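Local coordinates for protein replicative DNA helicase (Nostoc punctiforme, PDB 4O1R) that carries an intein that probably excises itself from the helicase precursor by protein splicing, joining the flanking extein sequences, at residues 66-71 / 105-110. Numbering follows the deposited sequence. Where two conformers were deposited one is given.
Unlike the reference sequence in segment 105-110: Ile106 (reference Val).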
loop_
_atom_site.group_PDB
_atom_site.type_symbol
_atom_site.label_atom_id
_atom_site.label_comp_id
_atom_site.label_asym_id
_atom_site.label_seq_id
_atom_site.Cartn_x
_atom_site.Cartn_y
_atom_site.Cartn_z
ATOM N N LEU A 66 -15.050 -1.889 4.579
ATOM C CA LEU A 66 -15.338 -0.450 4.462
ATOM C C LEU A 66 -15.342 0.022 3.023
ATOM O O LEU A 66 -15.697 1.176 2.739
ATOM C CB LEU A 66 -14.307 0.376 5.227
ATOM C CG LEU A 66 -14.375 0.378 6.751
ATOM C CD1 LEU A 66 -13.343 1.325 7.222
ATOM C CD2 LEU A 66 -15.714 0.817 7.287
ATOM N N GLY A 67 -14.913 -0.853 2.115
ATOM C CA GLY A 67 -14.937 -0.565 0.684
ATOM C C GLY A 67 -13.620 -0.126 0.089
ATOM O O GLY A 67 -13.568 0.249 -1.089
ATOM N N ARG A 68 -12.540 -0.186 0.861
ATOM C CA ARG A 68 -11.224 0.145 0.315
ATOM C C ARG A 68 -10.777 -0.971 -0.613
ATOM O O ARG A 68 -11.160 -2.123 -0.428
ATOM C CB ARG A 68 -10.238 0.397 1.439
ATOM C CG ARG A 68 -10.823 1.434 2.388
ATOM C CD ARG A 68 -9.828 2.365 2.937
ATOM N NE ARG A 68 -10.464 3.200 3.955
ATOM C CZ ARG A 68 -9.807 3.765 4.962
ATOM N NH1 ARG A 68 -8.488 3.595 5.094
ATOM N NH2 ARG A 68 -10.476 4.504 5.834
ATOM N N LYS A 69 -10.023 -0.618 -1.645
ATOM C CA LYS A 69 -9.700 -1.569 -2.704
ATOM C C LYS A 69 -8.318 -1.249 -3.229
ATOM O O LYS A 69 -7.968 -0.072 -3.388
ATOM C CB LYS A 69 -10.698 -1.407 -3.855
ATOM C CG LYS A 69 -10.651 -2.495 -4.906
ATOM C CD LYS A 69 -11.584 -2.164 -6.062
ATOM C CE LYS A 69 -13.041 -2.349 -5.700
ATOM N NZ LYS A 69 -13.908 -2.165 -6.896
ATOM N N ILE A 70 -7.537 -2.285 -3.510
ATOM C CA ILE A 70 -6.211 -2.100 -4.079
ATOM C C ILE A 70 -5.891 -3.285 -4.964
ATOM O O ILE A 70 -6.405 -4.384 -4.746
ATOM C CB ILE A 70 -5.154 -1.904 -2.960
ATOM C CG1 ILE A 70 -3.820 -1.361 -3.503
ATOM C CG2 ILE A 70 -4.983 -3.194 -2.139
ATOM C CD1 ILE A 70 -2.861 -0.949 -2.384
ATOM N N ARG A 71 -5.042 -3.053 -5.960
ATOM C CA ARG A 71 -4.579 -4.121 -6.852
ATOM C C ARG A 71 -3.084 -4.271 -6.684
ATOM O O ARG A 71 -2.326 -3.338 -6.949
ATOM C CB ARG A 71 -4.963 -3.839 -8.311
ATOM C CG ARG A 71 -6.487 -3.880 -8.454
ATOM C CD ARG A 71 -6.975 -3.479 -9.812
ATOM N NE ARG A 71 -6.652 -4.492 -10.799
ATOM C CZ ARG A 71 -6.044 -4.247 -11.951
ATOM N NH1 ARG A 71 -5.697 -3.003 -12.266
ATOM N NH2 ARG A 71 -5.800 -5.246 -12.790
ATOM N N ASP A 105 -4.352 7.462 13.688
ATOM C CA ASP A 105 -4.556 6.086 14.132
ATOM C C ASP A 105 -4.910 5.154 12.988
ATOM O O ASP A 105 -5.325 5.577 11.900
ATOM C CB ASP A 105 -5.671 5.985 15.175
ATOM C CG ASP A 105 -5.341 6.686 16.479
ATOM O OD1 ASP A 105 -4.262 7.305 16.606
ATOM O OD2 ASP A 105 -6.186 6.610 17.387
ATOM N N ILE A 106 -4.758 3.870 13.269
ATOM C CA ILE A 106 -5.168 2.836 12.331
ATOM C C ILE A 106 -6.397 2.083 12.847
ATOM O O ILE A 106 -6.735 2.127 14.039
ATOM C CB ILE A 106 -4.001 1.858 11.953
ATOM C CG1 ILE A 106 -3.476 1.090 13.170
ATOM C CG2 ILE A 106 -2.877 2.605 11.221
ATOM C CD1 ILE A 106 -4.160 -0.236 13.405
ATOM N N TYR A 107 -7.078 1.411 11.926
ATOM C CA TYR A 107 -8.168 0.516 12.263
ATOM C C TYR A 107 -7.949 -0.789 11.510
ATOM O O TYR A 107 -7.291 -0.821 10.466
ATOM C CB TYR A 107 -9.548 1.151 12.052
ATOM C CG TYR A 107 -9.981 1.146 10.634
ATOM C CD1 TYR A 107 -10.855 0.178 10.166
ATOM C CD2 TYR A 107 -9.496 2.092 9.744
ATOM C CE1 TYR A 107 -11.232 0.158 8.862
ATOM C CE2 TYR A 107 -9.873 2.080 8.436
ATOM C CZ TYR A 107 -10.736 1.112 7.996
ATOM O OH TYR A 107 -11.111 1.098 6.675
ATOM N N TRP A 108 -8.501 -1.868 12.046
ATOM C CA TRP A 108 -8.324 -3.195 11.464
ATOM C C TRP A 108 -9.554 -3.602 10.676
ATOM O O TRP A 108 -10.541 -4.052 11.260
ATOM C CB TRP A 108 -8.072 -4.202 12.584
ATOM C CG TRP A 108 -6.815 -3.914 13.337
ATOM C CD1 TRP A 108 -6.707 -3.256 14.528
ATOM C CD2 TRP A 108 -5.474 -4.244 12.937
ATOM N NE1 TRP A 108 -5.388 -3.173 14.902
ATOM C CE2 TRP A 108 -4.610 -3.773 13.946
ATOM C CE3 TRP A 108 -4.920 -4.918 11.836
ATOM C CZ2 TRP A 108 -3.218 -3.931 13.882
ATOM C CZ3 TRP A 108 -3.531 -5.072 11.779
ATOM C CH2 TRP A 108 -2.699 -4.584 12.797
ATOM N N ASP A 109 -9.495 -3.451 9.358
ATOM C CA ASP A 109 -10.656 -3.716 8.514
ATOM C C ASP A 109 -10.630 -5.156 8.013
ATOM O O ASP A 109 -9.570 -5.730 7.777
ATOM C CB ASP A 109 -10.694 -2.740 7.333
ATOM C CG ASP A 109 -12.094 -2.568 6.744
ATOM O OD1 ASP A 109 -13.083 -3.109 7.284
ATOM O OD2 ASP A 109 -12.176 -1.843 5.748
ATOM N N GLU A 110 -11.806 -5.717 7.814
ATOM C CA GLU A 110 -11.954 -7.081 7.336
ATOM C C GLU A 110 -11.825 -7.165 5.814
ATOM O O GLU A 110 -12.431 -6.363 5.089
ATOM C CB GLU A 110 -13.351 -7.560 7.742
ATOM C CG GLU A 110 -13.601 -9.011 7.433
ATOM C CD GLU A 110 -15.062 -9.375 7.435
ATOM O OE1 GLU A 110 -15.885 -8.590 6.916
ATOM O OE2 GLU A 110 -15.376 -10.471 7.906
#
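In the all-beta HINT fold of this intein, the turn linking strands 57-64 and 69-72 of a beta hairpin is tied to the start of the long strand 106-126 through Leu66, Arg68, Tyr107 and Asp109. Asp109 reaches across to the turn: its OD2 accepts the backbone N-H of Leu66 at 3.1 Å through the syn lone pair, with an angle of 154° at the hydrogen. Thr64 OG1, at the end of strand 57-64, is also hydrogen-bonded to OD2. Two residues back on the same strand as the aspartate, Tyr107 in the conformer described here lends its hydroxyl to that oxygen, OH to OD2 3.3 Å, coming in from above the carboxylate plane; this bond is less certain. The aspartate gets there with CG anti to its own backbone N (chi1 -157°).

Over the tyrosine hydroxyl lies Arg68. Tyr107 OH sits beneath the centre of the guanidinium face, 3.4 Å from Arg68 CZ, while the guanidinium meets the ring at its edge, the two planes turned 76° apart. This is contact without a hydrogen bond: NE is near OH but badly angled, and NH1 is instead held by the carbonyl oxygens of Asn137 and Pro99. Leu66 CD1 and the hydroxyl end of the tyrosine are modelled too close to be trusted, and both residues have a second conformer.

One carboxylate oxygen thus gathers the Leu66 amide and the Thr64 hydroxyl, joined in this conformer by the tyrosine, which should fix the aspartate's rotation, and the nearby arginine, though not paired with it, probably favours its negative charge.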